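Uncharacterized protein (Corynebacterium glutamicum, PDB 2NSF) catalyses, as a zinc-containing and mycothiol-dependent enzyme, the isomerization of maleylpyruvate. Local coordinates at residues Leu83-Tyr96 with Glu134-Ala147. Sequence-based numbering, arbitrary orientation.
Sequences LMHWANTGEETPMY and ETSEDAWSHEVLTA. With SO4 (sulfate ion), chain C; SO4 (sulfate ion), chain B.
Trp86 lies against Val144 where the C-terminal end of helix 66-89 runs nearly antiparallel to strand 143-145, one arm of the two-stranded antiparallel sheet it forms with 151-153 in the N-terminal, helical domain. Aromatic contacts come first. Trp86 holds CG anti to its backbone N (chi1 176°), which lays the indole along the strand; Val144 CA sits 4.0 Å from the centroid of its six-membered ring, a CH-pi contact over the face, and Val144 CG1 rests on the same side. The loop after the helix covers the opposite face with Glu92 CA and Thr93 N. His142 takes Ala87 CA over its imidazole face, again CH-pi, and its ring meets the indole obliquely, planes at 64°. His142 ND1 also donates to Glu143 O at 3.0 Å, from above the carbonyl plane, which helps fix the ring's rotation.

Apolar packing continues along the helix. Small side chains let Ala87 CA and Ala139 CA come within 5.1 Å, and Ala87 CB touches Ala139 O in van der Waals contact. Met84, bent at chi2 and chi3, lays CE over one face of Trp140, 3.9 Å from CZ3, an apolar contact; its SD makes an oblique Met-aromatic contact, 5.3 Å from the six-membered-ring centroid. CE also meets Thr135, whose OG1 is hydrogen-bonded to Ala131 O. Leu83 CD2 packs on Val144 CB.

A water accepts from Met95 N and donates to Leu145 O. The Tyr96 side chain is about 7 Å from the zinc ion held by His72, Glu164 and His168. Tyr96 OH donates to O4 of the chain C sulfate, probably from the crystallisation liquor, at 2.6 Å, while Met95 SD lies 3.3 Å from Ala147 N.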
loop_
_atom_site.group_PDB
_atom_site.type_symbol
_atom_site.label_atom_id
_atom_site.label_comp_id
_atom_site.label_asym_id
_atom_site.label_seq_id
_atom_site.Cartn_x
_atom_site.Cartn_y
_atom_site.Cartn_z
ATOM N N LEU A 83 -1.113 5.625 -15.387
ATOM C CA LEU A 83 -1.847 4.425 -15.770
ATOM C C LEU A 83 -3.268 4.767 -16.193
ATOM O O LEU A 83 -3.809 4.158 -17.117
ATOM C CB LEU A 83 -1.872 3.412 -14.618
ATOM C CG LEU A 83 -0.518 2.850 -14.170
ATOM C CD1 LEU A 83 -0.744 1.769 -13.115
ATOM C CD2 LEU A 83 0.233 2.270 -15.364
ATOM N N MET A 84 -3.885 5.740 -15.528
ATOM C CA MET A 84 -5.240 6.123 -15.893
ATOM C C MET A 84 -5.252 6.830 -17.248
ATOM O O MET A 84 -6.217 6.708 -18.003
ATOM C CB MET A 84 -5.869 7.018 -14.821
ATOM C CG MET A 84 -6.103 6.319 -13.481
ATOM S SD MET A 84 -6.777 4.641 -13.641
ATOM C CE MET A 84 -8.275 4.933 -14.557
ATOM N N HIS A 85 -4.185 7.563 -17.558
ATOM C CA HIS A 85 -4.100 8.251 -18.848
ATOM C C HIS A 85 -3.938 7.194 -19.935
ATOM O O HIS A 85 -4.551 7.271 -20.997
ATOM C CB HIS A 85 -2.912 9.217 -18.872
ATOM C CG HIS A 85 -2.710 9.887 -20.195
ATOM N ND1 HIS A 85 -1.883 9.376 -21.173
ATOM C CD2 HIS A 85 -3.258 11.009 -20.720
ATOM C CE1 HIS A 85 -1.929 10.154 -22.240
ATOM N NE2 HIS A 85 -2.759 11.152 -21.992
ATOM N N TRP A 86 -3.101 6.204 -19.649
ATOM C CA TRP A 86 -2.854 5.091 -20.559
ATOM C C TRP A 86 -4.198 4.412 -20.826
ATOM O O TRP A 86 -4.549 4.113 -21.970
ATOM C CB TRP A 86 -1.878 4.122 -19.880
ATOM C CG TRP A 86 -1.553 2.838 -20.609
ATOM C CD1 TRP A 86 -2.146 2.343 -21.741
ATOM C CD2 TRP A 86 -0.575 1.870 -20.215
ATOM N NE1 TRP A 86 -1.594 1.125 -22.070
ATOM C CE2 TRP A 86 -0.628 0.812 -21.149
ATOM C CE3 TRP A 86 0.345 1.793 -19.158
ATOM C CZ2 TRP A 86 0.203 -0.310 -21.059
ATOM C CZ3 TRP A 86 1.170 0.681 -19.069
ATOM C CH2 TRP A 86 1.092 -0.356 -20.016
ATOM N N ALA A 87 -4.955 4.191 -19.757
ATOM C CA ALA A 87 -6.253 3.539 -19.854
ATOM C C ALA A 87 -7.272 4.320 -20.680
ATOM O O ALA A 87 -7.971 3.743 -21.515
ATOM C CB ALA A 87 -6.809 3.290 -18.458
ATOM N N ASN A 88 -7.358 5.626 -20.449
ATOM C CA ASN A 88 -8.316 6.460 -21.162
ATOM C C ASN A 88 -7.934 6.836 -22.592
ATOM O O ASN A 88 -8.810 7.126 -23.408
ATOM C CB ASN A 88 -8.602 7.739 -20.368
ATOM C CG ASN A 88 -9.392 7.478 -19.100
ATOM O OD1 ASN A 88 -8.833 7.404 -18.006
ATOM N ND2 ASN A 88 -10.702 7.330 -19.244
ATOM N N THR A 89 -6.642 6.832 -22.903
ATOM C CA THR A 89 -6.199 7.198 -24.247
ATOM C C THR A 89 -5.751 5.991 -25.061
ATOM O O THR A 89 -5.675 6.053 -26.291
ATOM C CB THR A 89 -5.022 8.196 -24.200
ATOM O OG1 THR A 89 -3.844 7.523 -23.742
ATOM C CG2 THR A 89 -5.339 9.352 -23.262
ATOM N N GLY A 90 -5.455 4.896 -24.369
ATOM C CA GLY A 90 -4.998 3.695 -25.043
ATOM C C GLY A 90 -3.519 3.787 -25.368
ATOM O O GLY A 90 -2.947 2.883 -25.974
ATOM N N GLU A 91 -2.892 4.884 -24.957
ATOM C CA GLU A 91 -1.475 5.094 -25.223
ATOM C C GLU A 91 -0.622 4.759 -24.005
ATOM O O GLU A 91 -0.724 5.411 -22.963
ATOM C CB GLU A 91 -1.244 6.539 -25.651
ATOM C CG GLU A 91 -2.248 7.003 -26.691
ATOM C CD GLU A 91 -1.807 8.247 -27.420
ATOM O OE1 GLU A 91 -1.529 9.268 -26.756
ATOM O OE2 GLU A 91 -1.740 8.200 -28.670
ATOM N N GLU A 92 0.222 3.744 -24.155
ATOM C CA GLU A 92 1.086 3.285 -23.078
ATOM C C GLU A 92 1.870 4.388 -22.382
ATOM O O GLU A 92 2.668 5.094 -22.998
ATOM C CB GLU A 92 2.048 2.216 -23.594
ATOM C CG GLU A 92 3.052 1.735 -22.557
ATOM C CD GLU A 92 3.772 0.472 -22.986
ATOM O OE1 GLU A 92 4.740 0.078 -22.303
ATOM O OE2 GLU A 92 3.364 -0.128 -24.002
ATOM N N THR A 93 1.624 4.514 -21.082
ATOM C CA THR A 93 2.281 5.500 -20.235
ATOM C C THR A 93 2.563 4.780 -18.915
ATOM O O THR A 93 1.702 4.715 -18.042
ATOM C CB THR A 93 1.354 6.700 -19.971
ATOM O OG1 THR A 93 0.861 7.211 -21.217
ATOM C CG2 THR A 93 2.105 7.798 -19.238
ATOM N N PRO A 94 3.774 4.222 -18.763
ATOM C CA PRO A 94 4.173 3.493 -17.553
ATOM C C PRO A 94 4.111 4.312 -16.269
ATOM O O PRO A 94 4.136 5.545 -16.304
ATOM C CB PRO A 94 5.593 3.032 -17.882
ATOM C CG PRO A 94 6.090 4.112 -18.792
ATOM C CD PRO A 94 4.909 4.336 -19.699
ATOM N N MET A 95 4.025 3.619 -15.138
ATOM C CA MET A 95 3.966 4.299 -13.847
ATOM C C MET A 95 5.152 5.233 -13.665
ATOM O O MET A 95 4.978 6.398 -13.306
ATOM C CB MET A 95 3.937 3.282 -12.703
ATOM C CG MET A 95 2.556 2.745 -12.398
ATOM S SD MET A 95 2.595 1.572 -11.025
ATOM C CE MET A 95 2.705 2.695 -9.606
ATOM N N TYR A 96 6.350 4.713 -13.918
ATOM C CA TYR A 96 7.590 5.480 -13.791
ATOM C C TYR A 96 8.431 5.331 -15.047
ATOM O O TYR A 96 8.365 4.308 -15.731
ATOM C CB TYR A 96 8.410 4.985 -12.597
ATOM C CG TYR A 96 7.690 5.118 -11.277
ATOM C CD1 TYR A 96 7.609 6.352 -10.628
ATOM C CD2 TYR A 96 7.054 4.023 -10.700
ATOM C CE1 TYR A 96 6.906 6.490 -9.432
ATOM C CE2 TYR A 96 6.345 4.152 -9.507
ATOM C CZ TYR A 96 6.276 5.387 -8.882
ATOM O OH TYR A 96 5.572 5.515 -7.704
ATOM N N GLU A 134 -13.086 11.217 -14.262
ATOM C CA GLU A 134 -13.294 11.376 -15.698
ATOM C C GLU A 134 -13.012 10.124 -16.522
ATOM O O GLU A 134 -13.053 10.167 -17.754
ATOM C CB GLU A 134 -12.451 12.544 -16.217
ATOM C CG GLU A 134 -12.645 13.826 -15.414
ATOM C CD GLU A 134 -11.981 15.031 -16.054
ATOM O OE1 GLU A 134 -10.916 14.867 -16.681
ATOM O OE2 GLU A 134 -12.518 16.151 -15.914
ATOM N N THR A 135 -12.737 9.012 -15.850
ATOM C CA THR A 135 -12.450 7.755 -16.534
ATOM C C THR A 135 -13.728 7.129 -17.087
ATOM O O THR A 135 -14.734 7.021 -16.384
ATOM C CB THR A 135 -11.759 6.754 -15.579
ATOM O OG1 THR A 135 -10.464 7.254 -15.230
ATOM C CG2 THR A 135 -11.608 5.384 -16.236
ATOM N N SER A 136 -13.681 6.717 -18.352
ATOM C CA SER A 136 -14.838 6.110 -18.998
ATOM C C SER A 136 -15.043 4.675 -18.532
ATOM O O SER A 136 -14.119 4.035 -18.029
ATOM C CB SER A 136 -14.673 6.128 -20.521
ATOM O OG SER A 136 -13.573 5.336 -20.927
ATOM N N GLU A 137 -16.262 4.179 -18.709
ATOM C CA GLU A 137 -16.610 2.822 -18.314
ATOM C C GLU A 137 -15.655 1.787 -18.908
ATOM O O GLU A 137 -15.131 0.937 -18.189
ATOM C CB GLU A 137 -18.050 2.512 -18.742
ATOM C CG GLU A 137 -18.467 1.068 -18.516
ATOM C CD GLU A 137 -19.727 0.946 -17.683
ATOM O OE1 GLU A 137 -19.757 1.512 -16.569
ATOM O OE2 GLU A 137 -20.684 0.281 -18.137
ATOM N N ASP A 138 -15.424 1.863 -20.214
ATOM C CA ASP A 138 -14.530 0.914 -20.872
ATOM C C ASP A 138 -13.092 1.025 -20.379
ATOM O O ASP A 138 -12.406 0.017 -20.220
ATOM C CB ASP A 138 -14.548 1.109 -22.393
ATOM C CG ASP A 138 -15.928 0.914 -22.995
ATOM O OD1 ASP A 138 -16.773 0.244 -22.363
ATOM O OD2 ASP A 138 -16.160 1.423 -24.115
ATOM N N ALA A 139 -12.637 2.250 -20.137
ATOM C CA ALA A 139 -11.270 2.482 -19.683
ATOM C C ALA A 139 -10.944 1.784 -18.365
ATOM O O ALA A 139 -9.800 1.383 -18.137
ATOM C CB ALA A 139 -11.009 3.983 -19.558
ATOM N N TRP A 140 -11.942 1.632 -17.500
ATOM C CA TRP A 140 -11.714 0.980 -16.216
ATOM C C TRP A 140 -11.184 -0.447 -16.360
ATOM O O TRP A 140 -10.495 -0.945 -15.473
ATOM C CB TRP A 140 -12.995 0.981 -15.372
ATOM C CG TRP A 140 -13.266 2.286 -14.670
ATOM C CD1 TRP A 140 -14.324 3.127 -14.877
ATOM C CD2 TRP A 140 -12.470 2.887 -13.640
ATOM N NE1 TRP A 140 -14.237 4.213 -14.035
ATOM C CE2 TRP A 140 -13.108 4.091 -13.265
ATOM C CE3 TRP A 140 -11.277 2.524 -12.998
ATOM C CZ2 TRP A 140 -12.594 4.938 -12.274
ATOM C CZ3 TRP A 140 -10.763 3.368 -12.008
ATOM C CH2 TRP A 140 -11.425 4.559 -11.658
ATOM N N SER A 141 -11.489 -1.104 -17.477
ATOM C CA SER A 141 -11.025 -2.472 -17.689
ATOM C C SER A 141 -9.837 -2.578 -18.648
ATOM O O SER A 141 -9.382 -3.677 -18.969
ATOM C CB SER A 141 -12.173 -3.349 -18.194
ATOM O OG SER A 141 -12.668 -2.872 -19.431
ATOM N N HIS A 142 -9.331 -1.435 -19.099
ATOM C CA HIS A 142 -8.192 -1.414 -20.011
ATOM C C HIS A 142 -6.969 -1.986 -19.295
ATOM O O HIS A 142 -6.700 -1.640 -18.145
ATOM C CB HIS A 142 -7.924 0.025 -20.463
ATOM C CG HIS A 142 -6.962 0.133 -21.605
ATOM N ND1 HIS A 142 -5.628 -0.189 -21.490
ATOM C CD2 HIS A 142 -7.148 0.521 -22.889
ATOM C CE1 HIS A 142 -5.031 -0.004 -22.655
ATOM N NE2 HIS A 142 -5.931 0.426 -23.520
ATOM N N GLU A 143 -6.230 -2.862 -19.967
ATOM C CA GLU A 143 -5.054 -3.470 -19.360
ATOM C C GLU A 143 -3.859 -2.535 -19.302
ATOM O O GLU A 143 -3.513 -1.884 -20.286
ATOM C CB GLU A 143 -4.638 -4.740 -20.108
ATOM C CG GLU A 143 -5.681 -5.836 -20.127
ATOM C CD GLU A 143 -5.071 -7.195 -20.411
ATOM O OE1 GLU A 143 -4.125 -7.262 -21.226
ATOM O OE2 GLU A 143 -5.539 -8.194 -19.825
ATOM N N VAL A 144 -3.232 -2.485 -18.134
ATOM C CA VAL A 144 -2.064 -1.651 -17.914
ATOM C C VAL A 144 -1.051 -2.478 -17.134
ATOM O O VAL A 144 -1.365 -3.572 -16.656
ATOM C CB VAL A 144 -2.431 -0.378 -17.115
ATOM C CG1 VAL A 144 -3.404 0.473 -17.924
ATOM C CG2 VAL A 144 -3.053 -0.762 -15.776
ATOM N N LEU A 145 0.162 -1.961 -17.005
ATOM C CA LEU A 145 1.209 -2.680 -16.298
ATOM C C LEU A 145 1.609 -1.945 -15.028
ATOM O O LEU A 145 1.773 -0.725 -15.039
ATOM C CB LEU A 145 2.432 -2.839 -17.206
ATOM C CG LEU A 145 3.419 -3.958 -16.873
ATOM C CD1 LEU A 145 2.746 -5.307 -17.098
ATOM C CD2 LEU A 145 4.657 -3.840 -17.749
ATOM N N THR A 146 1.753 -2.684 -13.931
ATOM C CA THR A 146 2.166 -2.080 -12.667
ATOM C C THR A 146 3.684 -1.969 -12.706
ATOM O O THR A 146 4.329 -2.542 -13.587
ATOM C CB THR A 146 1.784 -2.947 -11.448
ATOM O OG1 THR A 146 2.625 -4.105 -11.398
ATOM C CG2 THR A 146 0.331 -3.379 -11.529
ATOM N N ALA A 147 4.252 -1.237 -11.755
ATOM C CA ALA A 147 5.699 -1.070 -11.704
ATOM C C ALA A 147 6.374 -2.404 -11.418
ATOM O O ALA A 147 7.551 -2.593 -11.733
ATOM C CB ALA A 147 6.073 -0.045 -10.638
HETATM S S SO4 C . 5.378 2.216 -6.159
HETATM O O1 SO4 C . 6.062 2.367 -4.862
HETATM O O2 SO4 C . 6.396 2.009 -7.207
HETATM O O3 SO4 C . 4.480 1.041 -6.121
HETATM O O4 SO4 C . 4.585 3.420 -6.447
HETATM S S SO4 B . 1.937 -4.548 -7.654
HETATM O O1 SO4 B . 2.161 -5.125 -8.993
HETATM O O2 SO4 B . 2.037 -3.085 -7.719
HETATM O O3 SO4 B . 2.960 -5.065 -6.736
HETATM O O4 SO4 B . 0.594 -4.916 -7.176
HETATM O O HOH W 1 3.847 0.882 -15.568
#